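Local coordinates for Amuc_1102 (Akkermansia muciniphila, PDB 7DSZ), which is of unknown function but has an immunoglobulin-like fold related to archaeal type IV pilus proteins and may therefore take part in pilus-like assembly, at residues C[83-88]-C[120-125]; C[77-82]-C[160-165]; C[51-56]-C[112-117]. All coordinates share one frame; numbering follows the deposited sequence.

Overall arrangement
Followed from the N terminus, the chain first lays down 51-56, then 77-82 and, directly after it, 83-88. Interaction 3 closes when 112-117 returns beside 51-56 and completes an antiparallel pair. Interaction 1 closes next, as the end of helix 117-124 meets the loop after strand 70-83. Interaction 2 closes last, when 160-165 packs on that strand. The loop of interaction 1 thus lies within that of interaction 2, and interaction 3 crosses both. Residues I80 and F78 pack against F54 and V113, which joins the two sheets of the Ig-like fold. V120 and I123 of the helix touch A52, L115 and V82.

Interaction 1 of 3, residues C[83-88]-C[120-125]; sequences VNPDRS and VKRITG
D86 and R122 approach each other at about a right angle. The R122 chain is fully extended from CG to NE, with CG anti to the backbone N, so the guanidinium reaches out from the helix. D86 CG lies beside its own backbone N. This brings D86 OD2 to 3.1 Å from R122 NH2, a salt bridge with a bent hydrogen bond (144° at the hydrogen). NH2 meets OD2 nearly along the C-O axis. The carboxylate and guanidinium planes are turned 52° apart, so the two groups share one oxygen and one nitrogen rather than facing each other in a paired fork. Both charges have further partners in the second subunit. R122 binds D72, N102 and S68 there, and D86 OD1 accepts from the backbone N of S68. The bridge therefore belongs to a subunit interface.

P85 sets CB and CG against the carbonyl oxygens near the helix end. P85 CG lies 3.3 Å from R122 O, and P85 CB lies 3.7 Å from I123 O. These are contacts of ring carbons with carbonyl oxygens. I123 O also takes a 2.7 Å bond from a water that donates equally to V83 O, so one water links the loop to the helix end.

The loop is held from within by an Asx turn. N84 OD1 accepts from D86 N at 2.9 Å, with the donor above the carbonyl plane. The turn fixes the backbone from which the D86 carboxylate projects.

The loop 83-88 joins strands 70-83 and 91-104, and N84 is tied to Q90 just before the second. Y175 from another loop packs on P85, R122 and I123, and so touches both the loop and helix 117-124.

Interaction 2 of 3, residues C[77-82]-C[160-165]; sequences KFYIAV and KWWTIQ
K160 O is the best-held polar atom, gripped by two bonds from T163. T163 OG1 donates to K160 O at 2.6 Å, in the carbonyl plane, and T163 N donates to K160 O at 2.9 Å. Together they fix the short 3-10 turn that carries W161 and W162. The turn presents these two adjacent tryptophans to strand 70-83. In both, CG sits in the crowded position between the backbone N and the carbonyl carbon.

W162 lies flat over the Y79 ring. Its five-membered ring makes a face-to-face stack, with centroids 3.9 Å apart and planes at 10°. W162 CB covers the same face, 3.5 Å from Y79 CD2, in a CH-pi contact. The two side chains run at about a right angle to each other.

In this Ig-like fold, strand 70-83 pairs with strands 91-104 and 134-143, so the turn covers the face of that sheet that carries Y79 and A81. Y95 and V140 of those strands also touch Y79.

W161 touches the strand with its six-membered ring. W161 CH2 lies 3.6 Å from Y79 CB and 3.7 Å from A81 CB. W161 CZ2 is 3.4 Å from Y79 O, which meets the ring at its edge. W162 CE3 stands over one face of W161, so the tryptophans also pack on each other. The indole NE1 donates to Q137 O of strand 134-143, which probably helps to set the rotation of the ring.

An alanine at Y79 would lose the stacking ring and would probably leave W162 less firmly placed on the strand. On its other face, W162 meets K160 CA.

Interaction 3 of 3, residues C[51-56]-C[112-117]; sequences WADFEI and SVYLSP
D53 CG is anti to the backbone N (chi1 172°), while Y114 CG lies beside its own backbone N (chi1 -54°). These torsions lay the two side chains alongside each other, pointing the same way. The D53 carboxylate and the Y114 ring are turned 23° apart, with D53 OD1 3.3 Å from Y114 CE2. E55 bends at chi2 and brings its OE2 to 2.5 Å from D53 OD1. Two carboxylate oxygens so close suggest that one acid is probably protonated. R31 forms a salt bridge with D53 OD2, R192 does so with E55 OE1, and Y193 bonds to E55 OE2. These partners would help to stabilise the buried charge. Y114 OH and S112 OG share a hydrogen bond of 2.8 Å.

The strands are joined by four backbone bonds, in two hydrogen-bonded pairs. A52 pairs with L115, and F54 with V113. F54 N to V113 O is the shortest, at 2.8 Å, and runs nearly along the C=O axis.

Beyond the last paired residues, the W51 ring packs on the start of the helix. P117 CD sits 3.4 Å from the centroid of the W51 five-membered ring. On the same face, S116 CA is 3.9 Å from the centroid of the W51 six-membered ring. Both are CH-pi contacts. S116 is the N-cap of helix 117-124: its OG accepts from S119 N and also bonds to E195 of the second subunit.

A52, F54, V113 and L115 point to the face opposite D53 and Y114. There A52 CB meets L115 CB at 3.9 Å. F54, V113 and L115 pack on residues of strands 91-104 and 134-143. Two antiparallel strands turning apolar side chains toward a second sheet are characteristic of the sandwich core of an Ig-like fold.

Interaction 1 of 3, residues C[83-88]-C[120-125]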
loop_
_atom_site.group_PDB
_atom_site.type_symbol
_atom_site.label_atom_id
_atom_site.label_comp_id
_atom_site.label_asym_id
_atom_site.label_seq_id
_atom_site.Cartn_x
_atom_site.Cartn_y
_atom_site.Cartn_z
ATOM N N VAL C 83 14.404 3.650 24.597
ATOM C CA VAL C 83 15.811 4.027 24.695
ATOM C C VAL C 83 16.481 3.812 23.346
ATOM O O VAL C 83 16.341 2.742 22.738
ATOM C CB VAL C 83 16.514 3.210 25.788
ATOM C CG1 VAL C 83 18.011 3.526 25.801
ATOM C CG2 VAL C 83 15.883 3.477 27.156
ATOM N N ASN C 84 17.207 4.832 22.868
ATOM C CA ASN C 84 17.994 4.713 21.645
ATOM C C ASN C 84 19.031 3.616 21.848
ATOM O O ASN C 84 19.943 3.773 22.671
ATOM C CB ASN C 84 18.674 6.036 21.284
ATOM C CG ASN C 84 19.324 5.999 19.911
ATOM O OD1 ASN C 84 19.552 4.931 19.354
ATOM N ND2 ASN C 84 19.621 7.169 19.358
ATOM N N PRO C 85 18.924 2.492 21.134
ATOM C CA PRO C 85 19.894 1.409 21.340
ATOM C C PRO C 85 21.283 1.751 20.843
ATOM O O PRO C 85 22.233 1.044 21.197
ATOM C CB PRO C 85 19.291 0.237 20.556
ATOM C CG PRO C 85 18.475 0.898 19.474
ATOM C CD PRO C 85 17.931 2.165 20.087
ATOM N N ASP C 86 21.426 2.793 20.021
ATOM C CA ASP C 86 22.725 3.222 19.517
ATOM C C ASP C 86 23.365 4.313 20.356
ATOM O O ASP C 86 24.587 4.495 20.277
ATOM C CB ASP C 86 22.604 3.743 18.085
ATOM C CG ASP C 86 22.354 2.645 17.089
ATOM O OD1 ASP C 86 22.839 1.519 17.318
ATOM O OD2 ASP C 86 21.660 2.908 16.081
ATOM N N ARG C 87 22.563 5.071 21.130
ATOM C CA ARG C 87 23.057 6.147 22.008
ATOM C C ARG C 87 22.189 6.102 23.262
ATOM O O ARG C 87 21.211 6.846 23.392
ATOM C CB ARG C 87 22.994 7.516 21.332
ATOM C CG ARG C 87 23.669 7.591 19.974
ATOM C CD ARG C 87 23.060 8.693 19.130
ATOM N NE ARG C 87 23.201 10.010 19.750
ATOM C CZ ARG C 87 24.060 10.937 19.341
ATOM N NH1 ARG C 87 24.853 10.694 18.308
ATOM N NH2 ARG C 87 24.123 12.110 19.957
ATOM N N SER C 88 22.552 5.220 24.192
ATOM C CA SER C 88 21.708 4.927 25.347
ATOM C C SER C 88 21.499 6.126 26.267
ATOM O O SER C 88 20.683 6.040 27.192
ATOM C CB SER C 88 22.311 3.769 26.137
ATOM O OG SER C 88 23.685 4.008 26.383
ATOM N N VAL C 120 11.810 -4.109 16.646
ATOM C CA VAL C 120 11.840 -4.619 18.022
ATOM C C VAL C 120 13.210 -5.201 18.349
ATOM O O VAL C 120 13.770 -4.947 19.427
ATOM C CB VAL C 120 10.724 -5.655 18.240
ATOM C CG1 VAL C 120 10.857 -6.315 19.621
ATOM C CG2 VAL C 120 9.361 -4.991 18.067
ATOM N N LYS C 121 13.768 -5.986 17.431
ATOM C CA LYS C 121 15.073 -6.593 17.677
ATOM C C LYS C 121 16.157 -5.530 17.770
ATOM O O LYS C 121 17.057 -5.622 18.615
ATOM C CB LYS C 121 15.403 -7.608 16.581
ATOM C CG LYS C 121 16.776 -8.274 16.781
ATOM C CD LYS C 121 16.984 -9.463 15.858
ATOM C CE LYS C 121 18.287 -10.181 16.220
ATOM N NZ LYS C 121 18.693 -11.163 15.181
ATOM N N ARG C 122 16.087 -4.510 16.910
ATOM C CA ARG C 122 17.052 -3.412 16.973
ATOM C C ARG C 122 16.969 -2.672 18.304
ATOM O O ARG C 122 18.000 -2.324 18.899
ATOM C CB ARG C 122 16.814 -2.448 15.816
ATOM C CG ARG C 122 17.857 -1.333 15.726
ATOM C CD ARG C 122 17.648 -0.464 14.514
ATOM N NE ARG C 122 18.707 0.540 14.449
ATOM C CZ ARG C 122 18.619 1.686 13.789
ATOM N NH1 ARG C 122 17.524 1.969 13.088
ATOM N NH2 ARG C 122 19.628 2.551 13.826
ATOM N N ILE C 123 15.751 -2.420 18.793
ATOM C CA ILE C 123 15.587 -1.670 20.040
ATOM C C ILE C 123 16.076 -2.486 21.230
ATOM O O ILE C 123 16.772 -1.969 22.113
ATOM C CB ILE C 123 14.117 -1.242 20.230
ATOM C CG1 ILE C 123 13.732 -0.156 19.223
ATOM C CG2 ILE C 123 13.896 -0.714 21.668
ATOM C CD1 ILE C 123 12.196 0.080 19.142
ATOM N N THR C 124 15.726 -3.768 21.276
ATOM C CA THR C 124 15.909 -4.567 22.480
ATOM C C THR C 124 17.128 -5.468 22.434
ATOM O O THR C 124 17.565 -5.936 23.490
ATOM C CB THR C 124 14.685 -5.449 22.736
ATOM O OG1 THR C 124 14.614 -6.472 21.739
ATOM C CG2 THR C 124 13.410 -4.615 22.719
ATOM N N GLY C 125 17.666 -5.738 21.244
ATOM C CA GLY C 125 18.801 -6.617 21.099
ATOM C C GLY C 125 18.457 -8.076 20.925
ATOM O O GLY C 125 19.360 -8.882 20.672
HETATM O O HOH W 1 17.182 0.321 23.557
#

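Interaction 2 of 3, residues C[77-82]-C[160-165]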
loop_
_atom_site.group_PDB
_atom_site.type_symbol
_atom_site.label_atom_id
_atom_site.label_comp_id
_atom_site.label_asym_id
_atom_site.label_seq_id
_atom_site.Cartn_x
_atom_site.Cartn_y
_atom_site.Cartn_z
ATOM N N LYS C 77 -3.344 9.921 17.296
ATOM C CA LYS C 77 -1.912 10.198 17.274
ATOM C C LYS C 77 -1.254 9.350 18.352
ATOM O O LYS C 77 -1.625 9.435 19.528
ATOM C CB LYS C 77 -1.642 11.688 17.486
ATOM C CG LYS C 77 -2.199 12.541 16.372
ATOM C CD LYS C 77 -2.024 14.039 16.651
ATOM C CE LYS C 77 -2.348 14.870 15.397
ATOM N NZ LYS C 77 -2.220 16.337 15.667
ATOM N N PHE C 78 -0.323 8.491 17.938
ATOM C CA PHE C 78 0.385 7.605 18.846
ATOM C C PHE C 78 1.792 8.136 19.096
ATOM O O PHE C 78 2.483 8.521 18.152
ATOM C CB PHE C 78 0.497 6.197 18.268
ATOM C CG PHE C 78 -0.824 5.494 18.097
ATOM C CD1 PHE C 78 -1.597 5.740 16.968
ATOM C CD2 PHE C 78 -1.271 4.587 19.039
ATOM C CE1 PHE C 78 -2.805 5.081 16.784
ATOM C CE2 PHE C 78 -2.482 3.918 18.875
ATOM C CZ PHE C 78 -3.243 4.161 17.742
ATOM N N TYR C 79 2.213 8.116 20.361
ATOM C CA TYR C 79 3.555 8.517 20.773
ATOM C C TYR C 79 4.144 7.390 21.596
ATOM O O TYR C 79 3.565 7.002 22.619
ATOM C CB TYR C 79 3.538 9.800 21.614
ATOM C CG TYR C 79 2.825 10.960 20.966
ATOM C CD1 TYR C 79 1.458 11.136 21.146
ATOM C CD2 TYR C 79 3.514 11.887 20.199
ATOM C CE1 TYR C 79 0.793 12.195 20.571
ATOM C CE2 TYR C 79 2.855 12.956 19.612
ATOM C CZ TYR C 79 1.489 13.100 19.804
ATOM O OH TYR C 79 0.806 14.155 19.235
ATOM N N ILE C 80 5.300 6.887 21.178
ATOM C CA ILE C 80 5.967 5.795 21.868
ATOM C C ILE C 80 7.427 6.180 22.063
ATOM O O ILE C 80 8.093 6.620 21.120
ATOM C CB ILE C 80 5.828 4.468 21.095
ATOM C CG1 ILE C 80 4.361 4.006 21.125
ATOM C CG2 ILE C 80 6.750 3.400 21.687
ATOM C CD1 ILE C 80 3.978 2.989 20.048
ATOM N N ALA C 81 7.914 6.019 23.294
ATOM C CA ALA C 81 9.285 6.369 23.648
ATOM C C ALA C 81 10.050 5.118 24.051
ATOM O O ALA C 81 9.569 4.318 24.867
ATOM C CB ALA C 81 9.306 7.412 24.778
ATOM N N VAL C 82 11.238 4.948 23.466
ATOM C CA VAL C 82 12.139 3.846 23.773
ATOM C C VAL C 82 13.544 4.419 23.931
ATOM O O VAL C 82 13.849 5.518 23.462
ATOM C CB VAL C 82 12.126 2.741 22.680
ATOM C CG1 VAL C 82 10.706 2.226 22.453
ATOM C CG2 VAL C 82 12.705 3.275 21.366
ATOM N N LYS C 160 1.801 14.747 29.632
ATOM C CA LYS C 160 1.943 15.020 28.203
ATOM C C LYS C 160 3.426 15.071 27.828
ATOM O O LYS C 160 3.941 16.051 27.290
ATOM C CB LYS C 160 1.221 16.307 27.832
ATOM C CG LYS C 160 -0.289 16.258 28.008
ATOM C CD LYS C 160 -0.922 17.537 27.481
ATOM C CE LYS C 160 -2.411 17.612 27.811
ATOM N NZ LYS C 160 -2.992 18.936 27.424
ATOM N N TRP C 161 4.099 13.952 28.108
ATOM C CA TRP C 161 5.542 13.859 27.918
ATOM C C TRP C 161 5.962 14.097 26.474
ATOM O O TRP C 161 7.112 14.480 26.240
ATOM C CB TRP C 161 6.042 12.491 28.397
ATOM C CG TRP C 161 5.420 11.326 27.641
ATOM C CD1 TRP C 161 4.325 10.592 28.006
ATOM C CD2 TRP C 161 5.866 10.789 26.392
ATOM N NE1 TRP C 161 4.067 9.625 27.055
ATOM C CE2 TRP C 161 4.998 9.728 26.054
ATOM C CE3 TRP C 161 6.914 11.106 25.520
ATOM C CZ2 TRP C 161 5.150 8.979 24.871
ATOM C CZ3 TRP C 161 7.066 10.360 24.353
ATOM C CH2 TRP C 161 6.190 9.310 24.043
ATOM N N TRP C 162 5.059 13.896 25.502
ATOM C CA TRP C 162 5.403 14.123 24.098
ATOM C C TRP C 162 5.480 15.601 23.736
ATOM O O TRP C 162 5.845 15.926 22.601
ATOM C CB TRP C 162 4.384 13.428 23.180
ATOM C CG TRP C 162 2.950 13.804 23.474
ATOM C CD1 TRP C 162 2.227 14.815 22.906
ATOM C CD2 TRP C 162 2.076 13.159 24.405
ATOM N NE1 TRP C 162 0.952 14.842 23.440
ATOM C CE2 TRP C 162 0.836 13.832 24.356
ATOM C CE3 TRP C 162 2.226 12.080 25.284
ATOM C CZ2 TRP C 162 -0.249 13.460 25.151
ATOM C CZ3 TRP C 162 1.145 11.697 26.065
ATOM C CH2 TRP C 162 -0.078 12.393 25.994
ATOM N N THR C 163 5.125 16.498 24.651
ATOM C CA THR C 163 5.222 17.933 24.421
ATOM C C THR C 163 6.469 18.524 25.066
ATOM O O THR C 163 6.725 19.721 24.919
ATOM C CB THR C 163 3.974 18.646 24.965
ATOM O OG1 THR C 163 3.944 18.521 26.390
ATOM C CG2 THR C 163 2.697 18.030 24.385
ATOM N N ILE C 164 7.236 17.709 25.786
ATOM C CA ILE C 164 8.482 18.151 26.403
ATOM C C ILE C 164 9.546 18.296 25.325
ATOM O O ILE C 164 9.857 17.338 24.608
ATOM C CB ILE C 164 8.936 17.160 27.480
ATOM C CG1 ILE C 164 7.950 17.151 28.644
ATOM C CG2 ILE C 164 10.354 17.483 27.942
ATOM C CD1 ILE C 164 8.257 16.096 29.674
ATOM N N GLN C 165 10.105 19.496 25.202
ATOM C CA GLN C 165 11.250 19.731 24.330
ATOM C C GLN C 165 12.504 19.503 25.165
ATOM O O GLN C 165 12.761 20.235 26.126
ATOM C CB GLN C 165 11.219 21.141 23.746
ATOM C CG GLN C 165 9.859 21.579 23.208
ATOM C CD GLN C 165 9.566 21.056 21.811
ATOM O OE1 GLN C 165 9.650 19.854 21.550
ATOM N NE2 GLN C 165 9.217 21.964 20.903
#

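Interaction 3 of 3, residues C[51-56]-C[112-117]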
loop_
_atom_site.group_PDB
_atom_site.type_symbol
_atom_site.label_atom_id
_atom_site.label_comp_id
_atom_site.label_asym_id
_atom_site.label_seq_id
_atom_site.Cartn_x
_atom_site.Cartn_y
_atom_site.Cartn_z
ATOM N N TRP C 51 5.714 -9.377 15.954
ATOM C CA TRP C 51 5.511 -7.953 15.806
ATOM C C TRP C 51 5.069 -7.348 17.134
ATOM O O TRP C 51 4.409 -8.002 17.938
ATOM C CB TRP C 51 4.424 -7.705 14.759
ATOM C CG TRP C 51 4.845 -7.996 13.370
ATOM C CD1 TRP C 51 5.206 -9.212 12.837
ATOM C CD2 TRP C 51 4.932 -7.050 12.317
ATOM N NE1 TRP C 51 5.547 -9.054 11.509
ATOM C CE2 TRP C 51 5.377 -7.734 11.170
ATOM C CE3 TRP C 51 4.710 -5.669 12.243
ATOM C CZ2 TRP C 51 5.591 -7.088 9.958
ATOM C CZ3 TRP C 51 4.921 -5.028 11.033
ATOM C CH2 TRP C 51 5.352 -5.740 9.909
ATOM N N ALA C 52 5.421 -6.082 17.350
ATOM C CA ALA C 52 4.836 -5.314 18.448
ATOM C C ALA C 52 3.492 -4.757 17.992
ATOM O O ALA C 52 3.428 -4.008 17.011
ATOM C CB ALA C 52 5.759 -4.175 18.877
ATOM N N ASP C 53 2.423 -5.130 18.683
ATOM C CA ASP C 53 1.072 -4.691 18.337
ATOM C C ASP C 53 0.546 -3.892 19.521
ATOM O O ASP C 53 0.235 -4.471 20.567
ATOM C CB ASP C 53 0.196 -5.912 18.025
ATOM C CG ASP C 53 -1.279 -5.583 17.852
ATOM O OD1 ASP C 53 -1.672 -4.399 17.804
ATOM O OD2 ASP C 53 -2.042 -6.553 17.723
ATOM N N PHE C 54 0.478 -2.567 19.365
ATOM C CA PHE C 54 -0.012 -1.681 20.412
ATOM C C PHE C 54 -1.509 -1.507 20.211
ATOM O O PHE C 54 -1.933 -1.054 19.150
ATOM C CB PHE C 54 0.688 -0.319 20.365
ATOM C CG PHE C 54 2.168 -0.372 20.653
ATOM C CD1 PHE C 54 2.640 -0.214 21.955
ATOM C CD2 PHE C 54 3.086 -0.539 19.628
ATOM C CE1 PHE C 54 4.029 -0.245 22.225
ATOM C CE2 PHE C 54 4.451 -0.581 19.883
ATOM C CZ PHE C 54 4.921 -0.424 21.189
ATOM N N GLU C 55 -2.306 -1.860 21.222
ATOM C CA GLU C 55 -3.764 -1.880 21.101
ATOM C C GLU C 55 -4.367 -0.955 22.141
ATOM O O GLU C 55 -3.981 -1.024 23.309
ATOM C CB GLU C 55 -4.304 -3.291 21.337
ATOM C CG GLU C 55 -3.801 -4.329 20.343
ATOM C CD GLU C 55 -4.698 -4.381 19.142
ATOM O OE1 GLU C 55 -5.942 -4.393 19.342
ATOM O OE2 GLU C 55 -4.177 -4.385 18.004
ATOM N N ILE C 56 -5.328 -0.115 21.749
ATOM C CA ILE C 56 -6.078 0.685 22.705
ATOM C C ILE C 56 -7.579 0.552 22.469
ATOM O O ILE C 56 -8.071 0.887 21.385
ATOM C CB ILE C 56 -5.650 2.167 22.719
ATOM C CG1 ILE C 56 -6.406 2.935 23.810
ATOM C CG2 ILE C 56 -5.776 2.848 21.345
ATOM C CD1 ILE C 56 -5.673 4.238 24.223
ATOM N N SER C 112 -4.947 0.786 16.770
ATOM C CA SER C 112 -3.684 0.075 16.932
ATOM C C SER C 112 -2.580 0.714 16.092
ATOM O O SER C 112 -2.839 1.452 15.137
ATOM C CB SER C 112 -3.827 -1.413 16.561
ATOM O OG SER C 112 -4.171 -1.577 15.187
ATOM N N VAL C 113 -1.339 0.433 16.498
ATOM C CA VAL C 113 -0.148 0.735 15.702
ATOM C C VAL C 113 0.867 -0.352 15.985
ATOM O O VAL C 113 0.762 -1.090 16.967
ATOM C CB VAL C 113 0.498 2.114 15.989
ATOM C CG1 VAL C 113 -0.270 3.210 15.302
ATOM C CG2 VAL C 113 0.633 2.342 17.489
ATOM N N TYR C 114 1.865 -0.472 15.099
ATOM C CA TYR C 114 2.741 -1.636 15.112
ATOM C C TYR C 114 4.198 -1.238 14.926
ATOM O O TYR C 114 4.508 -0.264 14.240
ATOM C CB TYR C 114 2.375 -2.638 13.989
ATOM C CG TYR C 114 0.905 -3.039 14.033
ATOM C CD1 TYR C 114 -0.085 -2.159 13.611
ATOM C CD2 TYR C 114 0.518 -4.285 14.526
ATOM C CE1 TYR C 114 -1.420 -2.490 13.689
ATOM C CE2 TYR C 114 -0.833 -4.644 14.590
ATOM C CZ TYR C 114 -1.796 -3.731 14.168
ATOM O OH TYR C 114 -3.150 -4.056 14.228
ATOM N N LEU C 115 5.091 -2.052 15.492
ATOM C CA LEU C 115 6.506 -2.029 15.137
ATOM C C LEU C 115 6.898 -3.381 14.551
ATOM O O LEU C 115 6.456 -4.431 15.032
ATOM C CB LEU C 115 7.385 -1.703 16.363
ATOM C CG LEU C 115 7.378 -0.250 16.839
ATOM C CD1 LEU C 115 8.136 -0.161 18.186
ATOM C CD2 LEU C 115 7.957 0.748 15.786
ATOM N N SER C 116 7.729 -3.360 13.506
ATOM C CA SER C 116 8.137 -4.580 12.833
ATOM C C SER C 116 9.051 -5.420 13.727
ATOM O O SER C 116 9.619 -4.917 14.702
ATOM C CB SER C 116 8.888 -4.240 11.547
ATOM O OG SER C 116 10.138 -3.646 11.890
ATOM N N PRO C 117 9.235 -6.698 13.391
ATOM C CA PRO C 117 10.213 -7.503 14.147
ATOM C C PRO C 117 11.610 -6.908 14.128
ATOM O O PRO C 117 12.307 -6.961 15.148
ATOM C CB PRO C 117 10.158 -8.866 13.449
ATOM C CG PRO C 117 8.758 -8.933 12.874
ATOM C CD PRO C 117 8.486 -7.515 12.409
#